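Local coordinates for sulfur oxidation protein SOXB (PDB 2WDD) that hydrolyses a sulfur-sulfur bond as a thiosulfohydrolase of the sulfur oxidation pathway, with two manganese ions bound in its metal centre, at residues D132-S137 / W166-E171; E228-G233 / G426-E431; R144-V149 / L177-G182. All blocks are in the same frame, centred on the assembly; numbering follows the deposited sequence. Where two conformers were deposited one is given.

Interaction 1 is the buried contact of the three, interaction 3 is partly buried, and interaction 2 lies at the surface. Interactions 1 and 3 share helix 170-179, one at its start and the other at its end, and the indole of Trp134 from interaction 1 packs on Val149 and Leu177 of interaction 3. Interactions 1 and 2 are joined mainly by polar groups: Thr167 O meets Thr428 OG1 and Gly426 O meets Asn136 ND2, with Phe230 also packed on the backbone at Trp166 and Thr167. The chemistry follows position. Beside the metals, interaction 1 mixes apolar contact with a bridging water; interaction 2 is mainly aromatic; interaction 3 is aliphatic. Interactions 2 and 3 do not touch.

Interaction 1 (D132-S137 / W166-E171); sequences DTWTNS and WTLGRE. With MN (manganese (II) ion), chain G; MN (manganese (II) ion), chain H.
Thr167 OG1 is gripped by two polar partners while a methyl, Thr135 CG2, lies against it. Water 1 donates to Thr167 OG1 at 2.8 Å, and the hydroxyl is also hydrogen-bonded to Trp164. The same water reaches Asn136 ND2 through a weak bond, so the polar link between the segments is a one-water bridge; no direct hydrogen bond crosses between them. Thr135 splits its two branches between separate tasks. With chi1 at 53°, Thr135 OG1 sits between the backbone N and the carbonyl carbon, where it donates to Asn136 OD1 at 2.8 Å. That donor stands well above the amide's carbonyl plane, 62° out of it, and therefore off the lone-pair directions. The methyl branch points across the contact, with Thr135 CG2 3.9 Å from Thr167 OG1 and also 3.9 Å from Leu168 CG. A serine in place of Thr135 keeps the hydroxyl but not CG2, which would probably leave a gap against Leu168 and Thr167. Leu168 runs alongside Thr135 in the opposite sense and crosses Trp134 at about a right angle, bringing Leu168 CD1 within 4.0 Å of Trp134 CE3 on the benzo part of the indole. Leu176 touches both of these side chains, and Gln152 is the polar partner of the indole nitrogen. At the start of 132-137, Asp132 OD2 bridges the two manganese ions, 2.2 Å from each, and water 2 spans the same pair; His38, a ligand of one of the two ions, lies close to Thr135. Asp132 OD1 turns instead to the backbone N of Trp164. A carboxylate oxygen shared by two metals, with histidines and Asp36 completing the shells, is characteristic of the dinuclear metallophosphoesterase-type site of the 5'-nucleotidase family.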
ATOM      1  N   ASP A 132      -0.011   7.955   1.277  1.00  9.17           N
ATOM      2  CA  ASP A 132       0.700   7.158   0.266  1.00  8.42           C
ATOM      3  C   ASP A 132       0.048   7.493  -1.059  1.00 11.66           C
ATOM      4  O   ASP A 132      -0.295   6.616  -1.850  1.00 12.12           O
ATOM      5  CB  ASP A 132       0.637   5.656   0.537  1.00 10.01           C
ATOM      6  CG  ASP A 132       1.718   5.201   1.494  1.00 10.01           C
ATOM      7  OD1 ASP A 132       2.509   6.053   1.947  1.00 10.66           O
ATOM      8  OD2 ASP A 132       1.784   3.996   1.793  1.00  9.51           O
ATOM      9  N   THR A 133      -0.151   8.788  -1.275  1.00  9.74           N
ATOM     10  CA  THR A 133      -0.824   9.272  -2.459  1.00  9.35           C
ATOM     11  C   THR A 133       0.140   9.861  -3.484  1.00 10.88           C
ATOM     12  O   THR A 133       0.003   9.625  -4.679  1.00  9.70           O
ATOM     13  CB  THR A 133      -1.839  10.367  -2.061  1.00 14.62           C
ATOM     14  OG1 THR A 133      -2.661   9.886  -0.992  1.00 17.92           O
ATOM     15  CG2 THR A 133      -2.706  10.782  -3.254  1.00 13.34           C
ATOM     16  N   TRP A 134       1.050  10.697  -3.002  1.00 10.94           N
ATOM     17  CA  TRP A 134       1.892  11.512  -3.871  1.00 10.63           C
ATOM     18  C   TRP A 134       3.010  10.857  -4.640  1.00 13.48           C
ATOM     19  O   TRP A 134       3.585  11.479  -5.546  1.00 13.02           O
ATOM     20  CB  TRP A 134       2.529  12.644  -3.062  1.00  9.68           C
ATOM     21  CG  TRP A 134       1.569  13.617  -2.438  1.00 10.72           C
ATOM     22  CD1 TRP A 134       0.222  13.744  -2.681  1.00 13.27           C
ATOM     23  CD2 TRP A 134       1.919  14.672  -1.544  1.00 10.77           C
ATOM     24  NE1 TRP A 134      -0.290  14.796  -1.952  1.00 12.94           N
ATOM     25  CE2 TRP A 134       0.733  15.385  -1.249  1.00 13.96           C
ATOM     26  CE3 TRP A 134       3.107  15.051  -0.915  1.00 11.93           C
ATOM     27  CZ2 TRP A 134       0.710  16.447  -0.346  1.00 13.39           C
ATOM     28  CZ3 TRP A 134       3.090  16.120  -0.035  1.00 13.44           C
ATOM     29  CH2 TRP A 134       1.895  16.809   0.236  1.00 14.08           C
ATOM     30  N   THR A 135       3.377   9.650  -4.222  1.00  9.20           N
ATOM     31  CA  THR A 135       4.567   8.995  -4.728  1.00  8.68           C
ATOM     32  C   THR A 135       4.338   7.712  -5.493  1.00 11.92           C
ATOM     33  O   THR A 135       3.220   7.184  -5.548  1.00 12.13           O
ATOM     34  CB  THR A 135       5.499   8.709  -3.525  1.00 11.63           C
ATOM     35  OG1 THR A 135       4.763   7.991  -2.518  1.00 10.61           O
ATOM     36  CG2 THR A 135       5.994  10.021  -2.913  1.00 12.04           C
ATOM     37  N   ASN A 136       5.437   7.202  -6.051  1.00  9.86           N
ATOM     38  CA  ASN A 136       5.485   5.871  -6.665  1.00  9.04           C
ATOM     39  C   ASN A 136       4.738   5.651  -7.974  1.00 12.84           C
ATOM     40  O   ASN A 136       4.057   4.642  -8.154  1.00 11.78           O
ATOM     41  CB  ASN A 136       5.123   4.808  -5.632  1.00  9.84           C
ATOM     42  CG  ASN A 136       5.738   5.098  -4.280  1.00 13.13           C
ATOM     43  OD1 ASN A 136       5.033   5.291  -3.292  1.00  9.83           O
ATOM     44  ND2 ASN A 136       7.064   5.166  -4.238  1.00 10.49           N
ATOM     45  N   SER A 137       4.913   6.572  -8.915  1.00 10.00           N
ATOM     46  CA  SER A 137       4.290   6.427 -10.220  1.00  9.69           C
ATOM     47  C   SER A 137       5.058   7.291 -11.194  1.00 12.39           C
ATOM     48  O   SER A 137       5.857   8.119 -10.785  1.00 12.07           O
ATOM     49  CB  SER A 137       2.828   6.874 -10.184  1.00 12.73           C
ATOM     50  OG  SER A 137       2.736   8.294 -10.110  1.00 12.94           O
ATOM     51  N   TRP A 166       6.850  11.549   2.526  1.00  9.72           N
ATOM     52  CA  TRP A 166       8.115  12.036   3.054  1.00 10.11           C
ATOM     53  C   TRP A 166       9.357  11.635   2.279  1.00 12.07           C
ATOM     54  O   TRP A 166      10.432  12.171   2.543  1.00 11.48           O
ATOM     55  CB  TRP A 166       8.248  11.694   4.529  1.00 10.17           C
ATOM     56  CG  TRP A 166       7.174  12.383   5.320  1.00 11.11           C
ATOM     57  CD1 TRP A 166       5.969  11.858   5.688  1.00 13.76           C
ATOM     58  CD2 TRP A 166       7.141  13.767   5.694  1.00 10.86           C
ATOM     59  NE1 TRP A 166       5.193  12.824   6.291  1.00 12.87           N
ATOM     60  CE2 TRP A 166       5.892  14.003   6.312  1.00 13.66           C
ATOM     61  CE3 TRP A 166       8.048  14.827   5.581  1.00 12.20           C
ATOM     62  CZ2 TRP A 166       5.541  15.245   6.846  1.00 13.02           C
ATOM     63  CZ3 TRP A 166       7.683  16.068   6.083  1.00 13.63           C
ATOM     64  CH2 TRP A 166       6.445  16.263   6.718  1.00 13.89           C
ATOM     65  N   THR A 167       9.226  10.695   1.339  1.00  9.85           N
ATOM     66  CA  THR A 167      10.386  10.288   0.544  1.00  8.97           C
ATOM     67  C   THR A 167      10.699  11.333  -0.517  1.00 12.82           C
ATOM     68  O   THR A 167      11.670  11.198  -1.264  1.00 12.14           O
ATOM     69  CB  THR A 167      10.255   8.867  -0.042  1.00 11.11           C
ATOM     70  OG1 THR A 167       9.174   8.815  -0.972  1.00 10.41           O
ATOM     71  CG2 THR A 167      10.046   7.844   1.070  1.00 12.29           C
ATOM     72  N   LEU A 168       9.892  12.391  -0.558  1.00 11.29           N
ATOM     73  CA  LEU A 168      10.158  13.515  -1.451  1.00 11.02           C
ATOM     74  C   LEU A 168      11.086  14.483  -0.722  1.00 15.36           C
ATOM     75  O   LEU A 168      11.620  15.409  -1.330  1.00 15.31           O
ATOM     76  CB  LEU A 168       8.870  14.247  -1.823  1.00 10.77           C
ATOM     77  CG  LEU A 168       7.895  13.461  -2.704  1.00 13.40           C
ATOM     78  CD1 LEU A 168       6.567  14.184  -2.800  1.00 13.66           C
ATOM     79  CD2 LEU A 168       8.479  13.214  -4.086  1.00 15.28           C
ATOM     80  N   GLY A 169      11.257  14.273   0.580  1.00 12.69           N
ATOM     81  CA  GLY A 169      12.064  15.136   1.432  1.00 12.97           C
ATOM     82  C   GLY A 169      11.190  16.185   2.109  1.00 17.55           C
ATOM     83  O   GLY A 169      10.188  16.611   1.544  1.00 16.24           O
ATOM     84  N   ARG A 170      11.582  16.602   3.314  1.00 16.67           N
ATOM     85  CA  ARG A 170      10.798  17.582   4.060  0.50 17.06           C
ATOM     86  C   ARG A 170      10.543  18.874   3.292  1.00 21.57           C
ATOM     87  O   ARG A 170       9.427  19.396   3.312  1.00 21.82           O
ATOM     88  CB  ARG A 170      11.412  17.866   5.431  0.50 17.56           C
ATOM     89  CG  ARG A 170      10.528  18.695   6.349  0.50 26.96           C
ATOM     90  CD  ARG A 170      11.338  19.274   7.496  0.50 31.15           C
ATOM     91  NE  ARG A 170      10.537  20.134   8.363  0.50 39.51           N
ATOM     92  CZ  ARG A 170      10.772  20.307   9.658  0.50 51.24           C
ATOM     93  NH1 ARG A 170       9.997  21.109  10.376  0.50 37.17           N
ATOM     94  NH2 ARG A 170      11.784  19.675  10.237  0.50 35.79           N
ATOM     95  N   GLU A 171      11.564  19.392   2.617  1.00 19.00           N
ATOM     96  CA  GLU A 171      11.409  20.622   1.845  1.00 19.04           C
ATOM     97  C   GLU A 171      10.313  20.544   0.791  1.00 22.01           C
ATOM     98  O   GLU A 171       9.465  21.437   0.697  1.00 22.15           O
ATOM     99  CB  GLU A 171      12.733  21.032   1.200  1.00 20.88           C
ATOM    100  CG  GLU A 171      13.807  21.429   2.198  1.00 35.46           C
ATOM    101  CD  GLU A 171      15.068  21.932   1.522  1.00 66.91           C
ATOM    102  OE1 GLU A 171      14.954  22.674   0.522  1.00 65.90           O
ATOM    103  OE2 GLU A 171      16.173  21.578   1.986  1.00 66.07           O
TER
HETATM  104 MN    MN G1580       0.898   2.225   0.828  0.90  8.37          MN
HETATM  105 MN    MN H1581       2.194   3.185   3.851  0.90  7.88          MN
HETATM  106  O   HOH W   1       9.468   7.131  -3.210  1.00 11.30           O
HETATM  107  O   HOH W   2       1.623   1.538   2.654  0.75  7.96           O

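Interaction 2 (E228-G233 / G426-E431); sequences ESFTEG and GFTYPE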
ATOM      1  N   GLU A 228      17.078   8.376   6.359  1.00 15.77           N
ATOM      2  CA  GLU A 228      16.897   9.272   7.490  1.00 16.79           C
ATOM      3  C   GLU A 228      16.917  10.734   7.087  1.00 20.40           C
ATOM      4  O   GLU A 228      16.255  11.560   7.710  1.00 20.20           O
ATOM      5  CB  GLU A 228      17.963   8.998   8.549  1.00 18.16           C
ATOM      6  CG  GLU A 228      17.884   7.608   9.150  1.00 23.82           C
ATOM      7  CD  GLU A 228      18.782   6.607   8.433  1.00 31.63           C
ATOM      8  OE1 GLU A 228      19.096   6.819   7.237  1.00 20.45           O
ATOM      9  OE2 GLU A 228      19.178   5.614   9.074  1.00 25.30           O
ATOM     10  N   SER A 229      17.665  11.050   6.038  1.00 17.08           N
ATOM     11  CA  SER A 229      17.792  12.426   5.581  1.00 17.19           C
ATOM     12  C   SER A 229      16.457  13.053   5.194  1.00 20.93           C
ATOM     13  O   SER A 229      16.283  14.266   5.283  1.00 22.53           O
ATOM     14  CB  SER A 229      18.776  12.511   4.412  1.00 21.75           C
ATOM     15  OG  SER A 229      18.287  11.808   3.283  1.00 28.49           O
ATOM     16  N   PHE A 230      15.520  12.228   4.741  1.00 15.76           N
ATOM     17  CA  PHE A 230      14.230  12.726   4.285  1.00 14.53           C
ATOM     18  C   PHE A 230      13.396  13.350   5.401  1.00 18.22           C
ATOM     19  O   PHE A 230      12.517  14.168   5.121  1.00 17.95           O
ATOM     20  CB  PHE A 230      13.403  11.592   3.674  1.00 15.72           C
ATOM     21  CG  PHE A 230      13.916  11.095   2.346  1.00 16.12           C
ATOM     22  CD1 PHE A 230      14.578  11.939   1.464  1.00 18.64           C
ATOM     23  CD2 PHE A 230      13.678   9.790   1.959  1.00 17.43           C
ATOM     24  CE1 PHE A 230      15.016  11.474   0.235  1.00 19.94           C
ATOM     25  CE2 PHE A 230      14.110   9.321   0.735  1.00 20.06           C
ATOM     26  CZ  PHE A 230      14.779  10.161  -0.132  1.00 18.73           C
ATOM     27  N   THR A 231      13.606  12.893   6.634  1.00 15.98           N
ATOM     28  CA  THR A 231      12.805  13.352   7.776  1.00 15.65           C
ATOM     29  C   THR A 231      13.630  13.896   8.941  1.00 19.11           C
ATOM     30  O   THR A 231      13.161  13.917  10.085  1.00 17.37           O
ATOM     31  CB  THR A 231      11.884  12.229   8.288  1.00 20.83           C
ATOM     32  OG1 THR A 231      12.681  11.131   8.754  1.00 19.89           O
ATOM     33  CG2 THR A 231      10.957  11.741   7.183  1.00 20.21           C
ATOM     34  N   GLU A 232      14.857  14.316   8.668  1.00 17.80           N
ATOM     35  CA  GLU A 232      15.700  14.839   9.737  1.00 18.13           C
ATOM     36  C   GLU A 232      15.023  16.028  10.420  1.00 18.34           C
ATOM     37  O   GLU A 232      14.491  16.914   9.757  1.00 18.28           O
ATOM     38  CB  GLU A 232      17.083  15.219   9.203  1.00 20.32           C
ATOM     39  CG  GLU A 232      17.086  16.348   8.196  1.00 34.69           C
ATOM     40  CD  GLU A 232      18.345  16.351   7.346  1.00 60.68           C
ATOM     41  OE1 GLU A 232      18.229  16.333   6.101  1.00 50.47           O
ATOM     42  OE2 GLU A 232      19.453  16.337   7.926  1.00 58.21           O
ATOM     43  N   GLY A 233      15.005  16.012  11.750  1.00 14.53           N
ATOM     44  CA  GLY A 233      14.392  17.075  12.528  1.00 14.36           C
ATOM     45  C   GLY A 233      12.981  16.733  12.954  1.00 17.26           C
ATOM     46  O   GLY A 233      12.387  17.421  13.788  1.00 15.71           O
ATOM     47  N   GLY A 426       9.308   2.779  -8.547  1.00 10.32           N
ATOM     48  CA  GLY A 426       9.418   4.223  -8.469  1.00 10.17           C
ATOM     49  C   GLY A 426       9.735   4.783  -7.097  1.00 11.80           C
ATOM     50  O   GLY A 426       8.995   5.634  -6.581  1.00 11.56           O
ATOM     51  N   PHE A 427      10.808   4.289  -6.485  1.00  8.75           N
ATOM     52  CA  PHE A 427      11.317   4.843  -5.227  1.00  7.81           C
ATOM     53  C   PHE A 427      12.057   6.123  -5.602  1.00 12.84           C
ATOM     54  O   PHE A 427      12.697   6.181  -6.650  1.00 11.51           O
ATOM     55  CB  PHE A 427      12.404   3.931  -4.636  1.00  8.88           C
ATOM     56  CG  PHE A 427      11.910   2.585  -4.196  1.00  9.59           C
ATOM     57  CD1 PHE A 427      11.650   2.333  -2.850  1.00 11.17           C
ATOM     58  CD2 PHE A 427      11.769   1.549  -5.110  1.00 12.22           C
ATOM     59  CE1 PHE A 427      11.221   1.068  -2.421  1.00 11.91           C
ATOM     60  CE2 PHE A 427      11.324   0.291  -4.697  1.00 14.00           C
ATOM     61  CZ  PHE A 427      11.020   0.062  -3.363  1.00 11.51           C
ATOM     62  N   THR A 428      12.085   7.105  -4.708  1.00 10.75           N
ATOM     63  CA  THR A 428      12.906   8.285  -4.985  1.00 10.31           C
ATOM     64  C   THR A 428      14.376   7.918  -4.733  1.00 13.33           C
ATOM     65  O   THR A 428      15.273   8.722  -5.017  1.00 13.28           O
ATOM     66  CB  THR A 428      12.521   9.477  -4.098  1.00 12.55           C
ATOM     67  OG1 THR A 428      12.543   9.067  -2.728  1.00 10.73           O
ATOM     68  CG2 THR A 428      11.148  10.054  -4.498  1.00 11.38           C
ATOM     69  N   TYR A 429      14.609   6.734  -4.155  1.00 10.82           N
ATOM     70  CA  TYR A 429      15.957   6.201  -3.886  1.00 10.67           C
ATOM     71  C   TYR A 429      15.988   4.804  -4.500  1.00 12.79           C
ATOM     72  O   TYR A 429      15.956   3.804  -3.798  1.00 12.07           O
ATOM     73  CB  TYR A 429      16.258   6.127  -2.382  1.00 11.02           C
ATOM     74  CG  TYR A 429      15.176   5.505  -1.514  1.00  9.45           C
ATOM     75  CD1 TYR A 429      15.353   4.253  -0.938  1.00 11.17           C
ATOM     76  CD2 TYR A 429      14.003   6.206  -1.228  1.00  9.92           C
ATOM     77  CE1 TYR A 429      14.377   3.691  -0.121  1.00 11.22           C
ATOM     78  CE2 TYR A 429      13.006   5.639  -0.424  1.00 10.59           C
ATOM     79  CZ  TYR A 429      13.212   4.404   0.144  1.00 14.60           C
ATOM     80  OH  TYR A 429      12.240   3.853   0.949  1.00 14.41           O
ATOM     81  N   PRO A 430      15.983   4.731  -5.837  1.00 10.85           N
ATOM     82  CA  PRO A 430      15.839   3.467  -6.577  1.00 10.47           C
ATOM     83  C   PRO A 430      17.129   2.715  -6.857  1.00 13.92           C
ATOM     84  O   PRO A 430      17.126   1.712  -7.572  1.00 12.99           O
ATOM     85  CB  PRO A 430      15.242   3.942  -7.900  1.00 12.15           C
ATOM     86  CG  PRO A 430      15.967   5.258  -8.127  1.00 16.39           C
ATOM     87  CD  PRO A 430      16.045   5.892  -6.750  1.00 12.31           C
ATOM     88  N   GLU A 431      18.230   3.179  -6.286  1.00 12.45           N
ATOM     89  CA  GLU A 431      19.515   2.550  -6.535  1.00 11.83           C
ATOM     90  C   GLU A 431      19.576   1.057  -6.261  1.00 13.11           C
ATOM     91  O   GLU A 431      19.173   0.586  -5.198  1.00 11.64           O
ATOM     92  CB  GLU A 431      20.609   3.261  -5.745  1.00 13.76           C
ATOM     93  CG  GLU A 431      20.867   4.689  -6.215  1.00 20.99           C
ATOM     94  CD  GLU A 431      19.925   5.716  -5.585  1.00 39.31           C
ATOM     95  OE1 GLU A 431      19.054   5.335  -4.768  1.00 21.16           O
ATOM     96  OE2 GLU A 431      20.069   6.916  -5.905  1.00 35.47           O
TER
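The two backbones stay well apart, 10.4 Å between Phe230 CA and Thr428 CA at their nearest, so the gap is spanned by side chains alone. Residues 228-230 form a short 3-10 turn, evidenced by Thr231 N bonding to Glu228 O at 3.2 Å, and Phe230 projects from its end toward 426-431. Its chi1 of -71° sets CG anti to the carbonyl carbon and beside the backbone N, sending the far end of the ring at the pair Thr428 and Tyr429. Phe230 CZ comes to 3.6 Å from Thr428 OG1, while the neighbouring Phe230 CE2 lies 3.7 Å from Tyr429 CD2. That tyrosine carbon meets the phenylalanine at its edge, near the ring plane. The two rings nevertheless form neither a stack nor an edge-to-face pair: their planes make 54° and their centroids are 6.0 Å apart. Two residues just before it also border the Tyr429 ring, Phe427 CD1 lying 3.9 Å above one face, toward the rim, and Thr428 OG1 near the plane at an edge. Both hydroxyls have polar partners outside the two segments. Thr428 OG1 is hydrogen-bonded to the backbone O of Thr167, which also packs on Phe230 CZ, and Tyr429 OH to His226 ND1; these bonds would limit the freedom of either side chain to swing off the phenyl ring. Both residues thus bring the 426-431 loop, part of the C-terminal 5'-nucleotidase region, against loops around the manganese site; the Tyr429 side chain is about 7 Å from that of the manganese ligand His163. In the fold, Phe230 lies in the connection from helix 222-225 to strand 234-235, and its partners occupy the passage from helix 418-425 into strand 431-438.

Interaction 3 (R144-V149 / L177-G182); sequences RGEAVV and LGLFRG
Val149 meets the end of helix 170-179 first through CB, which lies 4.1 Å from Leu179 CD2. From there the side chain forks. CG1, anti to the backbone N at a chi1 of 176°, enters the corner where the helix gives way to loop: Val149 CG1 is 3.8 Å from Leu179 CD2 and 3.6 Å from Phe180 N. Side chain to side chain, Val149 CG1 is 3.9 Å from Phe180 CB, and it sits near the plane of the phenyl ring, at its edge. The other branch, CG2, turns to the indole of Trp134. Here the first turn of helix 146-155 is packed against the C-terminal end of helix 170-179. A Schellman motif at Arg144 closes the preceding helix 138-143, and Gly145 is the N-cap of helix 146-155; on the other side Phe180 is the first residue to leave helical angles, its psi at 120°. Asn153, farther along helix 146-155, bonds both Leu179 O and Arg181 N, tying the same corner down through polar groups. Glu146, one turn before Val149, adds only its aliphatic part. Its chain is extended and crosses Leu179 at roughly a right angle, with Glu146 CG 3.9 Å from Leu179 CD2; the carboxylate continues to a salt bridge with Arg150. Beyond the corner the loop folds back on Phe180, placing Gly182 N 3.6 Å above the plane of the ring and over its centre.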
ATOM      1  N   ARG A 144       7.896  15.334  -9.312  1.00 13.99           N
ATOM      2  CA  ARG A 144       8.243  15.327  -7.898  1.00 12.90           C
ATOM      3  C   ARG A 144       6.983  15.487  -7.038  1.00 15.65           C
ATOM      4  O   ARG A 144       6.959  16.266  -6.079  1.00 14.30           O
ATOM      5  CB  ARG A 144       9.301  16.380  -7.557  1.00 15.37           C
ATOM      6  CG  ARG A 144      10.707  15.997  -8.024  1.00 18.95           C
ATOM      7  CD  ARG A 144      11.692  17.151  -7.837  1.00 20.25           C
ATOM      8  NE  ARG A 144      11.178  18.380  -8.436  1.00 24.13           N
ATOM      9  CZ  ARG A 144      11.128  19.552  -7.811  1.00 36.43           C
ATOM     10  NH1 ARG A 144      11.569  19.664  -6.564  1.00 23.30           N
ATOM     11  NH2 ARG A 144      10.639  20.614  -8.433  1.00 27.23           N
ATOM     12  N   GLY A 145       5.935  14.749  -7.405  1.00 12.17           N
ATOM     13  CA  GLY A 145       4.671  14.736  -6.685  1.00 11.44           C
ATOM     14  C   GLY A 145       3.666  15.822  -7.030  1.00 16.17           C
ATOM     15  O   GLY A 145       2.483  15.696  -6.718  1.00 14.54           O
ATOM     16  N   GLU A 146       4.122  16.894  -7.673  1.00 13.77           N
ATOM     17  CA  GLU A 146       3.232  18.015  -7.960  1.00 13.71           C
ATOM     18  C   GLU A 146       1.938  17.689  -8.698  1.00 16.72           C
ATOM     19  O   GLU A 146       0.871  18.199  -8.345  1.00 17.23           O
ATOM     20  CB  GLU A 146       3.978  19.152  -8.656  1.00 15.10           C
ATOM     21  CG  GLU A 146       3.070  20.343  -8.961  1.00 22.42           C
ATOM     22  CD  GLU A 146       3.795  21.477  -9.668  1.00 39.32           C
ATOM     23  OE1 GLU A 146       5.039  21.441  -9.752  1.00 35.35           O
ATOM     24  OE2 GLU A 146       3.112  22.404 -10.144  1.00 32.53           O
ATOM     25  N   ALA A 147       2.027  16.860  -9.732  1.00 13.59           N
ATOM     26  CA  ALA A 147       0.850  16.518 -10.522  1.00 12.95           C
ATOM     27  C   ALA A 147      -0.212  15.786  -9.690  1.00 16.04           C
ATOM     28  O   ALA A 147      -1.413  15.943  -9.910  1.00 15.31           O
ATOM     29  CB  ALA A 147       1.244  15.701 -11.743  1.00 14.21           C
ATOM     30  N   VAL A 148       0.234  14.966  -8.743  1.00 12.87           N
ATOM     31  CA  VAL A 148      -0.713  14.262  -7.886  1.00 12.25           C
ATOM     32  C   VAL A 148      -1.478  15.246  -6.996  1.00 14.35           C
ATOM     33  O   VAL A 148      -2.685  15.094  -6.796  1.00 14.39           O
ATOM     34  CB  VAL A 148      -0.020  13.191  -7.035  1.00 13.92           C
ATOM     35  CG1 VAL A 148      -1.065  12.398  -6.233  1.00 12.62           C
ATOM     36  CG2 VAL A 148       0.828  12.280  -7.903  1.00 13.67           C
ATOM     37  N   VAL A 149      -0.772  16.235  -6.451  1.00 12.04           N
ATOM     38  CA  VAL A 149      -1.398  17.244  -5.592  1.00 12.41           C
ATOM     39  C   VAL A 149      -2.397  18.045  -6.417  1.00 16.17           C
ATOM     40  O   VAL A 149      -3.510  18.330  -5.964  1.00 15.30           O
ATOM     41  CB  VAL A 149      -0.353  18.179  -4.948  1.00 15.51           C
ATOM     42  CG1 VAL A 149      -1.055  19.269  -4.134  1.00 15.45           C
ATOM     43  CG2 VAL A 149       0.619  17.386  -4.073  1.00 15.12           C
ATOM     44  N   LEU A 177       2.512  21.022   0.354  1.00 13.79           N
ATOM     45  CA  LEU A 177       1.424  21.305   1.288  1.00 14.50           C
ATOM     46  C   LEU A 177       0.910  22.720   1.042  1.00 18.27           C
ATOM     47  O   LEU A 177      -0.249  23.028   1.322  1.00 17.14           O
ATOM     48  CB  LEU A 177       1.885  21.105   2.730  1.00 14.60           C
ATOM     49  CG  LEU A 177       1.937  19.634   3.164  1.00 18.75           C
ATOM     50  CD1 LEU A 177       2.446  19.472   4.595  1.00 19.75           C
ATOM     51  CD2 LEU A 177       0.582  18.966   2.998  1.00 19.45           C
ATOM     52  N   GLY A 178       1.765  23.575   0.485  1.00 15.62           N
ATOM     53  CA  GLY A 178       1.337  24.923   0.156  1.00 15.26           C
ATOM     54  C   GLY A 178       0.344  24.872  -0.990  1.00 19.72           C
ATOM     55  O   GLY A 178      -0.607  25.657  -1.049  1.00 20.94           O
ATOM     56  N   LEU A 179       0.567  23.941  -1.914  1.00 16.02           N
ATOM     57  CA  LEU A 179      -0.300  23.779  -3.068  1.00 15.42           C
ATOM     58  C   LEU A 179      -1.594  23.028  -2.725  1.00 17.30           C
ATOM     59  O   LEU A 179      -2.653  23.347  -3.240  1.00 17.08           O
ATOM     60  CB  LEU A 179       0.449  23.068  -4.204  1.00 15.36           C
ATOM     61  CG  LEU A 179      -0.329  22.745  -5.484  1.00 20.53           C
ATOM     62  CD1 LEU A 179      -0.741  24.041  -6.206  1.00 21.34           C
ATOM     63  CD2 LEU A 179       0.521  21.865  -6.401  1.00 22.09           C
ATOM     64  N   PHE A 180      -1.480  22.009  -1.878  1.00 13.82           N
ATOM     65  CA  PHE A 180      -2.619  21.200  -1.434  1.00 12.74           C
ATOM     66  C   PHE A 180      -3.718  22.066  -0.801  1.00 16.44           C
ATOM     67  O   PHE A 180      -3.481  22.745   0.190  1.00 16.23           O
ATOM     68  CB  PHE A 180      -2.096  20.163  -0.431  1.00 13.52           C
ATOM     69  CG  PHE A 180      -3.139  19.194   0.069  1.00 12.80           C
ATOM     70  CD1 PHE A 180      -3.880  18.433  -0.814  1.00 14.66           C
ATOM     71  CD2 PHE A 180      -3.353  19.038   1.435  1.00 13.42           C
ATOM     72  CE1 PHE A 180      -4.823  17.525  -0.344  1.00 15.22           C
ATOM     73  CE2 PHE A 180      -4.293  18.140   1.909  1.00 16.01           C
ATOM     74  CZ  PHE A 180      -5.022  17.380   1.023  1.00 13.46           C
ATOM     75  N   ARG A 181      -4.923  22.030  -1.372  1.00 14.69           N
ATOM     76  CA  ARG A 181      -6.023  22.855  -0.868  1.00 15.48           C
ATOM     77  C   ARG A 181      -6.782  22.229   0.296  1.00 20.30           C
ATOM     78  O   ARG A 181      -7.537  22.901   0.993  1.00 21.53           O
ATOM     79  CB  ARG A 181      -6.964  23.265  -1.998  1.00 16.40           C
ATOM     80  CG  ARG A 181      -6.315  24.223  -2.996  1.00 20.46           C
ATOM     81  CD  ARG A 181      -7.162  24.398  -4.247  1.00 30.49           C
ATOM     82  NE  ARG A 181      -8.533  24.786  -3.925  1.00 33.31           N
ATOM     83  CZ  ARG A 181      -8.917  26.035  -3.690  1.00 45.53           C
ATOM     84  NH1 ARG A 181      -8.033  27.021  -3.746  1.00 31.23           N
ATOM     85  NH2 ARG A 181     -10.185  26.297  -3.400  1.00 30.10           N
ATOM     86  N   GLY A 182      -6.565  20.941   0.525  1.00 16.27           N
ATOM     87  CA  GLY A 182      -7.189  20.277   1.648  1.00 15.37           C
ATOM     88  C   GLY A 182      -6.405  20.637   2.892  1.00 16.12           C
ATOM     89  O   GLY A 182      -5.454  21.435   2.833  1.00 16.32           O
TER